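Local coordinates for sulfate transporter 4.1, chloroplastic (Arabidopsis thaliana, PDB 7LHV), which cotransports protons and sulfate across a membrane as an SLC26-family symporter and may take part in regulating sulfate assimilation, at residues A178-L183 with R325-A330; I187-M192 with V374-G379; S607-D612 with E629-R634. All blocks are in the same frame, centred on the assembly; numbering follows the deposited sequence.

Contact 1: A178-L183 with R325-A330; sequences AILLAL and RSFDHA
Leu180 and Phe327 meet in a CH-pi contact: methyl CD1 of Leu180 sits over one face of the Phe327 ring, 4.2 Å from its centroid and 19° off the ring normal. The methyl is displaced toward the rim, on the side of the ring atoms CD1 and CE1. In Leu180 a chi1 of 174° sets CG anti to the backbone N; of the two methyls beyond it, CD1 goes to the ring and CD2 to Ala330. Apolar packing adds a second leucine, Leu183, whose side chain runs at about a right angle to that of Phe327 and brings CD2 to 3.9 Å from Phe327 CZ. The other branch of Leu180, CD2, lies against the turn that follows the phenylalanine, 3.8 Å from Ala330 CA and 4.1 Å from Ala330 CB. In the transmembrane domain of this SulP transporter the arrangement seats helix 173-194, predicted to span the membrane, against the short 3-10 turn 327-329 that leads into helix 330-358. That next helix continues the packing, since its Leu333 touches both Leu180 and Leu181. Polar bonds run within or beside the segments, not between them. Ala330 N donates to Phe327 O at 2.9 Å, and a weak bond of 3.3 Å from His329 N to Ser326 O completes the turn. The hydroxyl OG of Ser326 is hydrogen-bonded to OE1 of Glu176, just ahead of 178-183 on the same helix, while Arg325 makes a long, weak ion pair with the other oxygen of that carboxylate.

Contact 2: I187-M192 with V374-G379; sequences ILECIM and VANILG
Ile187 lies level with Ile377 and Cys190 with Val374 where two helices run nearly antiparallel, their segment axes 8.6 Å apart at closest and 155° between directions; the CA atoms of Ile187 and Ile377 are 6.8 Å apart. This is helix-helix packing in the transmembrane domain of a SulP transporter, between 173-194 and 365-381, both in predicted membrane spans. One polar bond ties the buried side of the interface: ND2 of Asn376 donates to OE2 of Glu189 at 3.1 Å, with an N-H...O angle of 143°. The acceptor lies in the amide plane of Asn376, whereas the donor stands above the carboxylate plane, and the two flat groups are turned 58° apart. OD1 of Asn376 accepts from the backbone N of Ala387, so both ends of the amide are engaged and its rotation is fixed. Beyond CG the Glu189 chain is extended, passing beside Thr341 and Ala344 of helix 330-358. An alanine here would probably leave ND2 of Asn376 without this acceptor and open a gap beside Thr341 and Ala344. The other side-chain contacts are mainly apolar. The side chains of Ile187 and Ile377 cross at about a right angle, with Ile187 CG1 4.1 Å from Ile377 CD1. Cys190 holds its sulfur anti to the carbonyl carbon, and SG rests 3.8 Å from CG2 of Val374 and 4.1 Å from CD1 of Ile377.

Contact 3: S607-D612 with E629-R634; sequences SNPNKD and EWFFVR
Ser607 lies beside Phe632 and Asn608 beside Val633, with CA atoms 5.0 Å and 4.9 Å apart respectively; the two chains run alongside each other for this single step and then diverge. They belong to the STAS domain: 607-612 leaves strand 603-606, the last strand in the order of the four-stranded mixed sheet, and enters helix 611-620, while 629-634 links helix 622-626 to helix 635-643. Trp630 and Phe632 are backbone-bonded to Ile606, so the second segment is docked along the end of that strand. Side chains meeting backbone make up much of the contact. Ser607 has OG anti to its backbone N (chi1 179°), 3.2 Å from O of Arg634, and the hydroxyl is hydrogen-bonded to OE2 of Glu575 on strand 569-575. Phe632 brings its CB to 4.0 Å from Ser607 O, and its side chain touches Ala638 and Val641 of helix 635-643. Phe631 instead reaches Val623 and Val626 of helix 622-626, so the two consecutive phenylalanines are packed against different helices. Asn610 occupies the N-cap position of helix 611-620, but its side chain makes no capping bond. Pro609 wedges against the second segment with two ring carbons. Its CD lies 3.3 Å from O of Phe632, and its CG approaches the edge of the Phe631 ring, near the ring plane, at 4.0 Å from CD2.

In the fold
Contacts 1 and 2 are neighbours in the transmembrane domain, with centres 13 Å apart, and both use helix 173-194, contact 1 nearer its start and contact 2 nearer its end. They touch where Leu183 CD1 packs 4.2 Å from Ile377 CG2. Their segments alternate along the chain: 178-183, 187-192, 325-330, 374-379. One helix thus serves as common backing for the turn entering helix 330-358 and for helix 365-381. Contact 3 comes later in sequence and lies in the STAS domain, its centre about 59 Å from that of contact 1 and 50 Å from that of contact 2, a separate unit from the membrane-embedded part that carries the other two.

Contact 1: A178-L183 with R325-A330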
ATOM      1  N   ALA A 178      19.160  21.003 -11.488  1.00 58.94           N
ATOM      2  CA  ALA A 178      19.834  20.063 -10.595  1.00 58.94           C
ATOM      3  C   ALA A 178      19.971  20.631  -9.187  1.00 58.94           C
ATOM      4  O   ALA A 178      19.763  19.916  -8.197  1.00 58.94           O
ATOM      5  CB  ALA A 178      21.202  19.692 -11.159  1.00 58.94           C
ATOM      6  N   ILE A 179      20.318  21.914  -9.074  1.00 56.51           N
ATOM      7  CA  ILE A 179      20.451  22.533  -7.757  1.00 56.51           C
ATOM      8  C   ILE A 179      19.101  22.590  -7.048  1.00 56.51           C
ATOM      9  O   ILE A 179      18.997  22.308  -5.843  1.00 56.51           O
ATOM     10  CB  ILE A 179      21.089  23.925  -7.891  1.00 56.51           C
ATOM     11  CG1 ILE A 179      22.519  23.797  -8.413  1.00 56.51           C
ATOM     12  CG2 ILE A 179      21.079  24.645  -6.565  1.00 56.51           C
ATOM     13  CD1 ILE A 179      23.101  25.093  -8.908  1.00 56.51           C
ATOM     14  N   LEU A 180      18.043  22.950  -7.778  1.00 56.32           N
ATOM     15  CA  LEU A 180      16.709  22.952  -7.190  1.00 56.32           C
ATOM     16  C   LEU A 180      16.285  21.549  -6.780  1.00 56.32           C
ATOM     17  O   LEU A 180      15.628  21.367  -5.749  1.00 56.32           O
ATOM     18  CB  LEU A 180      15.704  23.548  -8.173  1.00 56.32           C
ATOM     19  CG  LEU A 180      14.239  23.481  -7.744  1.00 56.32           C
ATOM     20  CD1 LEU A 180      13.964  24.452  -6.614  1.00 56.32           C
ATOM     21  CD2 LEU A 180      13.332  23.748  -8.923  1.00 56.32           C
ATOM     22  N   LEU A 181      16.641  20.544  -7.582  1.00 52.48           N
ATOM     23  CA  LEU A 181      16.338  19.166  -7.223  1.00 52.48           C
ATOM     24  C   LEU A 181      17.042  18.776  -5.936  1.00 52.48           C
ATOM     25  O   LEU A 181      16.464  18.088  -5.088  1.00 52.48           O
ATOM     26  CB  LEU A 181      16.740  18.235  -8.364  1.00 52.48           C
ATOM     27  CG  LEU A 181      16.230  16.800  -8.300  1.00 52.48           C
ATOM     28  CD1 LEU A 181      14.728  16.790  -8.212  1.00 52.48           C
ATOM     29  CD2 LEU A 181      16.685  16.038  -9.525  1.00 52.48           C
ATOM     30  N   ALA A 182      18.291  19.209  -5.771  1.00 50.64           N
ATOM     31  CA  ALA A 182      19.005  18.937  -4.528  1.00 50.64           C
ATOM     32  C   ALA A 182      18.324  19.604  -3.341  1.00 50.64           C
ATOM     33  O   ALA A 182      18.198  19.001  -2.270  1.00 50.64           O
ATOM     34  CB  ALA A 182      20.456  19.396  -4.645  1.00 50.64           C
ATOM     35  N   LEU A 183      17.880  20.852  -3.512  1.00 51.41           N
ATOM     36  CA  LEU A 183      17.184  21.542  -2.426  1.00 51.41           C
ATOM     37  C   LEU A 183      15.886  20.836  -2.056  1.00 51.41           C
ATOM     38  O   LEU A 183      15.573  20.670  -0.870  1.00 51.41           O
ATOM     39  CB  LEU A 183      16.903  22.991  -2.815  1.00 51.41           C
ATOM     40  CG  LEU A 183      16.075  23.789  -1.810  1.00 51.41           C
ATOM     41  CD1 LEU A 183      16.838  23.969  -0.516  1.00 51.41           C
ATOM     42  CD2 LEU A 183      15.681  25.131  -2.393  1.00 51.41           C
ATOM     43  N   ARG A 325      17.006  29.866  -8.501  1.00 87.46           N
ATOM     44  CA  ARG A 325      16.187  30.838  -9.212  1.00 87.46           C
ATOM     45  C   ARG A 325      15.130  30.215 -10.112  1.00 87.46           C
ATOM     46  O   ARG A 325      14.399  30.955 -10.780  1.00 87.46           O
ATOM     47  CB  ARG A 325      17.067  31.766 -10.062  1.00 87.46           C
ATOM     48  CG  ARG A 325      17.623  32.968  -9.324  1.00 87.46           C
ATOM     49  CD  ARG A 325      18.984  32.665  -8.730  1.00 87.46           C
ATOM     50  NE  ARG A 325      19.900  32.132  -9.732  1.00 87.46           N
ATOM     51  CZ  ARG A 325      20.622  32.877 -10.559  1.00 87.46           C
ATOM     52  NH1 ARG A 325      20.561  34.199 -10.531  1.00 87.46           N
ATOM     53  NH2 ARG A 325      21.426  32.281 -11.436  1.00 87.46           N
ATOM     54  N   SER A 326      15.019  28.892 -10.152  1.00 79.24           N
ATOM     55  CA  SER A 326      14.112  28.209 -11.066  1.00 79.24           C
ATOM     56  C   SER A 326      13.013  27.473 -10.310  1.00 79.24           C
ATOM     57  O   SER A 326      12.689  26.325 -10.616  1.00 79.24           O
ATOM     58  CB  SER A 326      14.872  27.245 -11.973  1.00 79.24           C
ATOM     59  OG  SER A 326      15.526  27.941 -13.019  1.00 79.24           O
ATOM     60  N   PHE A 327      12.414  28.139  -9.320  1.00 71.09           N
ATOM     61  CA  PHE A 327      11.329  27.525  -8.561  1.00 71.09           C
ATOM     62  C   PHE A 327      10.113  27.227  -9.429  1.00 71.09           C
ATOM     63  O   PHE A 327       9.246  26.450  -9.014  1.00 71.09           O
ATOM     64  CB  PHE A 327      10.930  28.431  -7.397  1.00 71.09           C
ATOM     65  CG  PHE A 327      11.731  28.204  -6.153  1.00 71.09           C
ATOM     66  CD1 PHE A 327      11.381  27.206  -5.261  1.00 71.09           C
ATOM     67  CD2 PHE A 327      12.836  28.986  -5.872  1.00 71.09           C
ATOM     68  CE1 PHE A 327      12.115  26.995  -4.115  1.00 71.09           C
ATOM     69  CE2 PHE A 327      13.575  28.782  -4.726  1.00 71.09           C
ATOM     70  CZ  PHE A 327      13.215  27.784  -3.846  1.00 71.09           C
ATOM     71  N   ASP A 328      10.033  27.823 -10.623  1.00 74.53           N
ATOM     72  CA  ASP A 328       8.865  27.650 -11.481  1.00 74.53           C
ATOM     73  C   ASP A 328       8.685  26.200 -11.909  1.00 74.53           C
ATOM     74  O   ASP A 328       7.554  25.763 -12.155  1.00 74.53           O
ATOM     75  CB  ASP A 328       8.985  28.554 -12.706  1.00 74.53           C
ATOM     76  CG  ASP A 328       8.863  30.027 -12.357  1.00 74.53           C
ATOM     77  OD1 ASP A 328       8.170  30.347 -11.367  1.00 74.53           O
ATOM     78  OD2 ASP A 328       9.460  30.862 -13.073  1.00 74.53           O
ATOM     79  N   HIS A 329       9.775  25.442 -12.004  1.00 69.06           N
ATOM     80  CA  HIS A 329       9.712  24.030 -12.353  1.00 69.06           C
ATOM     81  C   HIS A 329       9.628  23.129 -11.134  1.00 69.06           C
ATOM     82  O   HIS A 329       9.630  21.904 -11.286  1.00 69.06           O
ATOM     83  CB  HIS A 329      10.931  23.631 -13.189  1.00 69.06           C
ATOM     84  CG  HIS A 329      11.039  24.349 -14.496  1.00 69.06           C
ATOM     85  ND1 HIS A 329      10.492  23.861 -15.662  1.00 69.06           N
ATOM     86  CD2 HIS A 329      11.649  25.510 -14.823  1.00 69.06           C
ATOM     87  CE1 HIS A 329      10.751  24.698 -16.651  1.00 69.06           C
ATOM     88  NE2 HIS A 329      11.454  25.706 -16.168  1.00 69.06           N
ATOM     89  N   ALA A 330       9.549  23.707  -9.934  1.00 64.64           N
ATOM     90  CA  ALA A 330       9.629  22.905  -8.719  1.00 64.64           C
ATOM     91  C   ALA A 330       8.546  21.838  -8.680  1.00 64.64           C
ATOM     92  O   ALA A 330       8.814  20.697  -8.294  1.00 64.64           O
ATOM     93  CB  ALA A 330       9.543  23.805  -7.488  1.00 64.64           C
TER

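Contact 2: I187-M192 with V374-G379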
ATOM      1  N   ILE A 187      14.947  19.093   1.528  1.00 49.92           N
ATOM      2  CA  ILE A 187      13.759  19.454   2.298  1.00 49.92           C
ATOM      3  C   ILE A 187      12.913  18.220   2.590  1.00 49.92           C
ATOM      4  O   ILE A 187      12.443  18.026   3.718  1.00 49.92           O
ATOM      5  CB  ILE A 187      12.954  20.543   1.566  1.00 49.92           C
ATOM      6  CG1 ILE A 187      13.551  21.920   1.853  1.00 49.92           C
ATOM      7  CG2 ILE A 187      11.497  20.506   1.980  1.00 49.92           C
ATOM      8  CD1 ILE A 187      13.002  23.013   0.975  1.00 49.92           C
ATOM      9  N   LEU A 188      12.709  17.365   1.585  1.00 50.49           N
ATOM     10  CA  LEU A 188      11.925  16.152   1.806  1.00 50.49           C
ATOM     11  C   LEU A 188      12.597  15.234   2.816  1.00 50.49           C
ATOM     12  O   LEU A 188      11.924  14.637   3.662  1.00 50.49           O
ATOM     13  CB  LEU A 188      11.696  15.419   0.487  1.00 50.49           C
ATOM     14  CG  LEU A 188      10.579  15.964  -0.401  1.00 50.49           C
ATOM     15  CD1 LEU A 188      10.504  15.187  -1.700  1.00 50.49           C
ATOM     16  CD2 LEU A 188       9.251  15.916   0.325  1.00 50.49           C
ATOM     17  N   GLU A 189      13.924  15.101   2.742  1.00 53.07           N
ATOM     18  CA  GLU A 189      14.641  14.260   3.695  1.00 53.07           C
ATOM     19  C   GLU A 189      14.541  14.814   5.109  1.00 53.07           C
ATOM     20  O   GLU A 189      14.348  14.058   6.066  1.00 53.07           O
ATOM     21  CB  GLU A 189      16.102  14.126   3.279  1.00 53.07           C
ATOM     22  CG  GLU A 189      16.313  13.355   1.996  1.00 53.07           C
ATOM     23  CD  GLU A 189      17.775  13.143   1.694  1.00 53.07           C
ATOM     24  OE1 GLU A 189      18.098  12.285   0.851  1.00 53.07           O
ATOM     25  OE2 GLU A 189      18.606  13.844   2.304  1.00 53.07           O
ATOM     26  N   CYS A 190      14.676  16.133   5.266  1.00 53.59           N
ATOM     27  CA  CYS A 190      14.541  16.730   6.590  1.00 53.59           C
ATOM     28  C   CYS A 190      13.135  16.535   7.141  1.00 53.59           C
ATOM     29  O   CYS A 190      12.960  16.274   8.337  1.00 53.59           O
ATOM     30  CB  CYS A 190      14.900  18.213   6.539  1.00 53.59           C
ATOM     31  SG  CYS A 190      16.658  18.553   6.727  1.00 53.59           S
ATOM     32  N   ILE A 191      12.119  16.661   6.285  1.00 53.78           N
ATOM     33  CA  ILE A 191      10.742  16.452   6.729  1.00 53.78           C
ATOM     34  C   ILE A 191      10.533  15.006   7.159  1.00 53.78           C
ATOM     35  O   ILE A 191       9.946  14.731   8.212  1.00 53.78           O
ATOM     36  CB  ILE A 191       9.756  16.865   5.622  1.00 53.78           C
ATOM     37  CG1 ILE A 191       9.567  18.382   5.618  1.00 53.78           C
ATOM     38  CG2 ILE A 191       8.424  16.161   5.794  1.00 53.78           C
ATOM     39  CD1 ILE A 191       8.818  18.895   4.415  1.00 53.78           C
ATOM     40  N   MET A 192      11.019  14.055   6.358  1.00 58.29           N
ATOM     41  CA  MET A 192      10.830  12.645   6.678  1.00 58.29           C
ATOM     42  C   MET A 192      11.693  12.194   7.847  1.00 58.29           C
ATOM     43  O   MET A 192      11.413  11.145   8.437  1.00 58.29           O
ATOM     44  CB  MET A 192      11.125  11.782   5.451  1.00 58.29           C
ATOM     45  CG  MET A 192      10.169  12.012   4.296  1.00 58.29           C
ATOM     46  SD  MET A 192       8.661  11.033   4.400  1.00 58.29           S
ATOM     47  CE  MET A 192       9.299   9.391   4.093  1.00 58.29           C
ATOM     48  N   VAL A 374      19.968  18.036   5.707  1.00 49.19           N
ATOM     49  CA  VAL A 374      20.688  19.279   5.969  1.00 49.19           C
ATOM     50  C   VAL A 374      21.869  19.421   5.016  1.00 49.19           C
ATOM     51  O   VAL A 374      22.125  20.505   4.471  1.00 49.19           O
ATOM     52  CB  VAL A 374      21.133  19.340   7.440  1.00 49.19           C
ATOM     53  CG1 VAL A 374      22.099  20.485   7.655  1.00 49.19           C
ATOM     54  CG2 VAL A 374      19.927  19.492   8.340  1.00 49.19           C
ATOM     55  N   ALA A 375      22.604  18.326   4.796  1.00 48.56           N
ATOM     56  CA  ALA A 375      23.724  18.365   3.864  1.00 48.56           C
ATOM     57  C   ALA A 375      23.260  18.726   2.461  1.00 48.56           C
ATOM     58  O   ALA A 375      23.891  19.543   1.783  1.00 48.56           O
ATOM     59  CB  ALA A 375      24.448  17.020   3.860  1.00 48.56           C
ATOM     60  N   ASN A 376      22.151  18.136   2.015  1.00 47.09           N
ATOM     61  CA  ASN A 376      21.636  18.437   0.684  1.00 47.09           C
ATOM     62  C   ASN A 376      21.183  19.887   0.577  1.00 47.09           C
ATOM     63  O   ASN A 376      21.410  20.538  -0.448  1.00 47.09           O
ATOM     64  CB  ASN A 376      20.491  17.489   0.341  1.00 47.09           C
ATOM     65  CG  ASN A 376      20.971  16.205  -0.286  1.00 47.09           C
ATOM     66  OD1 ASN A 376      21.775  16.222  -1.214  1.00 47.09           O
ATOM     67  ND2 ASN A 376      20.482  15.081   0.217  1.00 47.09           N
ATOM     68  N   ILE A 377      20.537  20.409   1.621  1.00 49.83           N
ATOM     69  CA  ILE A 377      20.065  21.793   1.586  1.00 49.83           C
ATOM     70  C   ILE A 377      21.241  22.755   1.470  1.00 49.83           C
ATOM     71  O   ILE A 377      21.236  23.679   0.644  1.00 49.83           O
ATOM     72  CB  ILE A 377      19.207  22.097   2.827  1.00 49.83           C
ATOM     73  CG1 ILE A 377      17.836  21.436   2.704  1.00 49.83           C
ATOM     74  CG2 ILE A 377      19.060  23.593   3.022  1.00 49.83           C
ATOM     75  CD1 ILE A 377      17.023  21.502   3.967  1.00 49.83           C
ATOM     76  N   LEU A 378      22.276  22.547   2.288  1.00 51.48           N
ATOM     77  CA  LEU A 378      23.441  23.424   2.209  1.00 51.48           C
ATOM     78  C   LEU A 378      24.181  23.267   0.884  1.00 51.48           C
ATOM     79  O   LEU A 378      24.655  24.262   0.316  1.00 51.48           O
ATOM     80  CB  LEU A 378      24.380  23.176   3.385  1.00 51.48           C
ATOM     81  CG  LEU A 378      24.083  23.931   4.684  1.00 51.48           C
ATOM     82  CD1 LEU A 378      24.233  25.425   4.466  1.00 51.48           C
ATOM     83  CD2 LEU A 378      22.711  23.609   5.246  1.00 51.48           C
ATOM     84  N   GLY A 379      24.286  22.042   0.367  1.00 53.12           N
ATOM     85  CA  GLY A 379      24.891  21.859  -0.939  1.00 53.12           C
ATOM     86  C   GLY A 379      24.136  22.591  -2.032  1.00 53.12           C
ATOM     87  O   GLY A 379      24.744  23.187  -2.923  1.00 53.12           O
TER

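Contact 3: S607-D612 with E629-R634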
ATOM      1  N   SER A 607     -11.855 -17.556  24.834  1.00 71.34           N
ATOM      2  CA  SER A 607     -11.053 -18.392  25.721  1.00 71.34           C
ATOM      3  C   SER A 607      -9.990 -17.606  26.482  1.00 71.34           C
ATOM      4  O   SER A 607      -9.996 -17.595  27.716  1.00 71.34           O
ATOM      5  CB  SER A 607     -10.402 -19.520  24.917  1.00 71.34           C
ATOM      6  OG  SER A 607      -9.589 -20.332  25.746  1.00 71.34           O
ATOM      7  N   ASN A 608      -9.066 -16.960  25.774  1.00 72.91           N
ATOM      8  CA  ASN A 608      -7.921 -16.293  26.397  1.00 72.91           C
ATOM      9  C   ASN A 608      -7.860 -14.848  25.927  1.00 72.91           C
ATOM     10  O   ASN A 608      -7.020 -14.491  25.092  1.00 72.91           O
ATOM     11  CB  ASN A 608      -6.611 -17.010  26.065  1.00 72.91           C
ATOM     12  CG  ASN A 608      -6.486 -18.350  26.756  1.00 72.91           C
ATOM     13  OD1 ASN A 608      -7.403 -18.799  27.438  1.00 72.91           O
ATOM     14  ND2 ASN A 608      -5.341 -19.000  26.581  1.00 72.91           N
ATOM     15  N   PRO A 609      -8.727 -13.983  26.450  1.00 72.77           N
ATOM     16  CA  PRO A 609      -8.692 -12.579  26.029  1.00 72.77           C
ATOM     17  C   PRO A 609      -7.488 -11.869  26.625  1.00 72.77           C
ATOM     18  O   PRO A 609      -7.210 -11.978  27.820  1.00 72.77           O
ATOM     19  CB  PRO A 609     -10.009 -12.008  26.571  1.00 72.77           C
ATOM     20  CG  PRO A 609     -10.808 -13.195  27.032  1.00 72.77           C
ATOM     21  CD  PRO A 609      -9.809 -14.232  27.411  1.00 72.77           C
ATOM     22  N   ASN A 610      -6.770 -11.143  25.777  1.00 75.35           N
ATOM     23  CA  ASN A 610      -5.713 -10.268  26.247  1.00 75.35           C
ATOM     24  C   ASN A 610      -6.317  -9.109  27.035  1.00 75.35           C
ATOM     25  O   ASN A 610      -7.492  -8.770  26.879  1.00 75.35           O
ATOM     26  CB  ASN A 610      -4.896  -9.748  25.063  1.00 75.35           C
ATOM     27  CG  ASN A 610      -3.605  -9.097  25.487  1.00 75.35           C
ATOM     28  OD1 ASN A 610      -3.280  -9.048  26.672  1.00 75.35           O
ATOM     29  ND2 ASN A 610      -2.857  -8.588  24.518  1.00 75.35           N
ATOM     30  N   LYS A 611      -5.503  -8.507  27.904  1.00 76.99           N
ATOM     31  CA  LYS A 611      -6.006  -7.434  28.755  1.00 76.99           C
ATOM     32  C   LYS A 611      -6.538  -6.273  27.922  1.00 76.99           C
ATOM     33  O   LYS A 611      -7.647  -5.781  28.161  1.00 76.99           O
ATOM     34  CB  LYS A 611      -4.910  -6.963  29.710  1.00 76.99           C
ATOM     35  CG  LYS A 611      -4.369  -8.035  30.663  1.00 76.99           C
ATOM     36  CD  LYS A 611      -5.370  -8.438  31.747  1.00 76.99           C
ATOM     37  CE  LYS A 611      -6.201  -9.658  31.356  1.00 76.99           C
ATOM     38  NZ  LYS A 611      -7.095 -10.107  32.458  1.00 76.99           N
ATOM     39  N   ASP A 612      -5.766  -5.833  26.928  1.00 76.66           N
ATOM     40  CA  ASP A 612      -6.258  -4.807  26.013  1.00 76.66           C
ATOM     41  C   ASP A 612      -7.436  -5.321  25.200  1.00 76.66           C
ATOM     42  O   ASP A 612      -8.415  -4.598  24.977  1.00 76.66           O
ATOM     43  CB  ASP A 612      -5.130  -4.346  25.092  1.00 76.66           C
ATOM     44  CG  ASP A 612      -4.080  -3.536  25.820  1.00 76.66           C
ATOM     45  OD1 ASP A 612      -4.456  -2.693  26.663  1.00 76.66           O
ATOM     46  OD2 ASP A 612      -2.877  -3.743  25.553  1.00 76.66           O
ATOM     47  N   GLU A 629     -20.733 -15.370  31.216  1.00 75.42           N
ATOM     48  CA  GLU A 629     -20.440 -16.764  31.522  1.00 75.42           C
ATOM     49  C   GLU A 629     -19.677 -17.476  30.414  1.00 75.42           C
ATOM     50  O   GLU A 629     -19.176 -18.580  30.645  1.00 75.42           O
ATOM     51  CB  GLU A 629     -21.738 -17.520  31.820  1.00 75.42           C
ATOM     52  CG  GLU A 629     -22.727 -17.561  30.666  1.00 75.42           C
ATOM     53  CD  GLU A 629     -23.634 -16.346  30.623  1.00 75.42           C
ATOM     54  OE1 GLU A 629     -24.753 -16.457  30.079  1.00 75.42           O
ATOM     55  OE2 GLU A 629     -23.231 -15.279  31.132  1.00 75.42           O
ATOM     56  N   TRP A 630     -19.578 -16.884  29.225  1.00 74.28           N
ATOM     57  CA  TRP A 630     -18.870 -17.491  28.107  1.00 74.28           C
ATOM     58  C   TRP A 630     -17.464 -16.939  27.924  1.00 74.28           C
ATOM     59  O   TRP A 630     -16.829 -17.217  26.904  1.00 74.28           O
ATOM     60  CB  TRP A 630     -19.674 -17.321  26.817  1.00 74.28           C
ATOM     61  CG  TRP A 630     -20.965 -18.067  26.840  1.00 74.28           C
ATOM     62  CD1 TRP A 630     -22.218 -17.534  26.831  1.00 74.28           C
ATOM     63  CD2 TRP A 630     -21.132 -19.487  26.894  1.00 74.28           C
ATOM     64  NE1 TRP A 630     -23.157 -18.535  26.867  1.00 74.28           N
ATOM     65  CE2 TRP A 630     -22.515 -19.744  26.907  1.00 74.28           C
ATOM     66  CE3 TRP A 630     -20.246 -20.567  26.929  1.00 74.28           C
ATOM     67  CZ2 TRP A 630     -23.033 -21.034  26.952  1.00 74.28           C
ATOM     68  CZ3 TRP A 630     -20.762 -21.846  26.973  1.00 74.28           C
ATOM     69  CH2 TRP A 630     -22.142 -22.069  26.985  1.00 74.28           C
ATOM     70  N   PHE A 631     -16.966 -16.164  28.880  1.00 74.50           N
ATOM     71  CA  PHE A 631     -15.604 -15.652  28.850  1.00 74.50           C
ATOM     72  C   PHE A 631     -14.777 -16.373  29.902  1.00 74.50           C
ATOM     73  O   PHE A 631     -15.176 -16.445  31.069  1.00 74.50           O
ATOM     74  CB  PHE A 631     -15.583 -14.143  29.093  1.00 74.50           C
ATOM     75  CG  PHE A 631     -15.838 -13.337  27.861  1.00 74.50           C
ATOM     76  CD1 PHE A 631     -17.128 -13.136  27.410  1.00 74.50           C
ATOM     77  CD2 PHE A 631     -14.790 -12.782  27.150  1.00 74.50           C
ATOM     78  CE1 PHE A 631     -17.366 -12.396  26.275  1.00 74.50           C
ATOM     79  CE2 PHE A 631     -15.026 -12.039  26.014  1.00 74.50           C
ATOM     80  CZ  PHE A 631     -16.317 -11.848  25.575  1.00 74.50           C
ATOM     81  N   PHE A 632     -13.626 -16.898  29.490  1.00 78.58           N
ATOM     82  CA  PHE A 632     -12.784 -17.681  30.385  1.00 78.58           C
ATOM     83  C   PHE A 632     -11.348 -17.180  30.378  1.00 78.58           C
ATOM     84  O   PHE A 632     -11.050 -16.129  29.803  1.00 78.58           O
ATOM     85  CB  PHE A 632     -12.821 -19.161  29.998  1.00 78.58           C
ATOM     86  CG  PHE A 632     -14.200 -19.681  29.718  1.00 78.58           C
ATOM     87  CD1 PHE A 632     -14.981 -20.189  30.740  1.00 78.58           C
ATOM     88  CD2 PHE A 632     -14.717 -19.658  28.436  1.00 78.58           C
ATOM     89  CE1 PHE A 632     -16.248 -20.668  30.488  1.00 78.58           C
ATOM     90  CE2 PHE A 632     -15.985 -20.135  28.178  1.00 78.58           C
ATOM     91  CZ  PHE A 632     -16.751 -20.641  29.208  1.00 78.58           C
ATOM     92  N   VAL A 633     -10.457 -17.921  31.032  1.00 81.51           N
ATOM     93  CA  VAL A 633      -9.031 -17.614  31.023  1.00 81.51           C
ATOM     94  C   VAL A 633      -8.194 -18.739  30.440  1.00 81.51           C
ATOM     95  O   VAL A 633      -6.993 -18.537  30.206  1.00 81.51           O
ATOM     96  CB  VAL A 633      -8.523 -17.259  32.437  1.00 81.51           C
ATOM     97  CG1 VAL A 633      -9.230 -16.021  32.961  1.00 81.51           C
ATOM     98  CG2 VAL A 633      -8.718 -18.433  33.380  1.00 81.51           C
ATOM     99  N   ARG A 634      -8.776 -19.915  30.207  1.00 85.68           N
ATOM    100  CA  ARG A 634      -8.065 -21.057  29.652  1.00 85.68           C
ATOM    101  C   ARG A 634      -8.988 -21.785  28.687  1.00 85.68           C
ATOM    102  O   ARG A 634     -10.195 -21.541  28.651  1.00 85.68           O
ATOM    103  CB  ARG A 634      -7.585 -22.011  30.757  1.00 85.68           C
ATOM    104  CG  ARG A 634      -6.558 -21.398  31.695  1.00 85.68           C
ATOM    105  CD  ARG A 634      -6.239 -22.310  32.868  1.00 85.68           C
ATOM    106  NE  ARG A 634      -5.507 -23.503  32.460  1.00 85.68           N
ATOM    107  CZ  ARG A 634      -5.981 -24.738  32.552  1.00 85.68           C
ATOM    108  NH1 ARG A 634      -7.192 -24.979  33.025  1.00 85.68           N
ATOM    109  NH2 ARG A 634      -5.217 -25.756  32.167  1.00 85.68           N
TER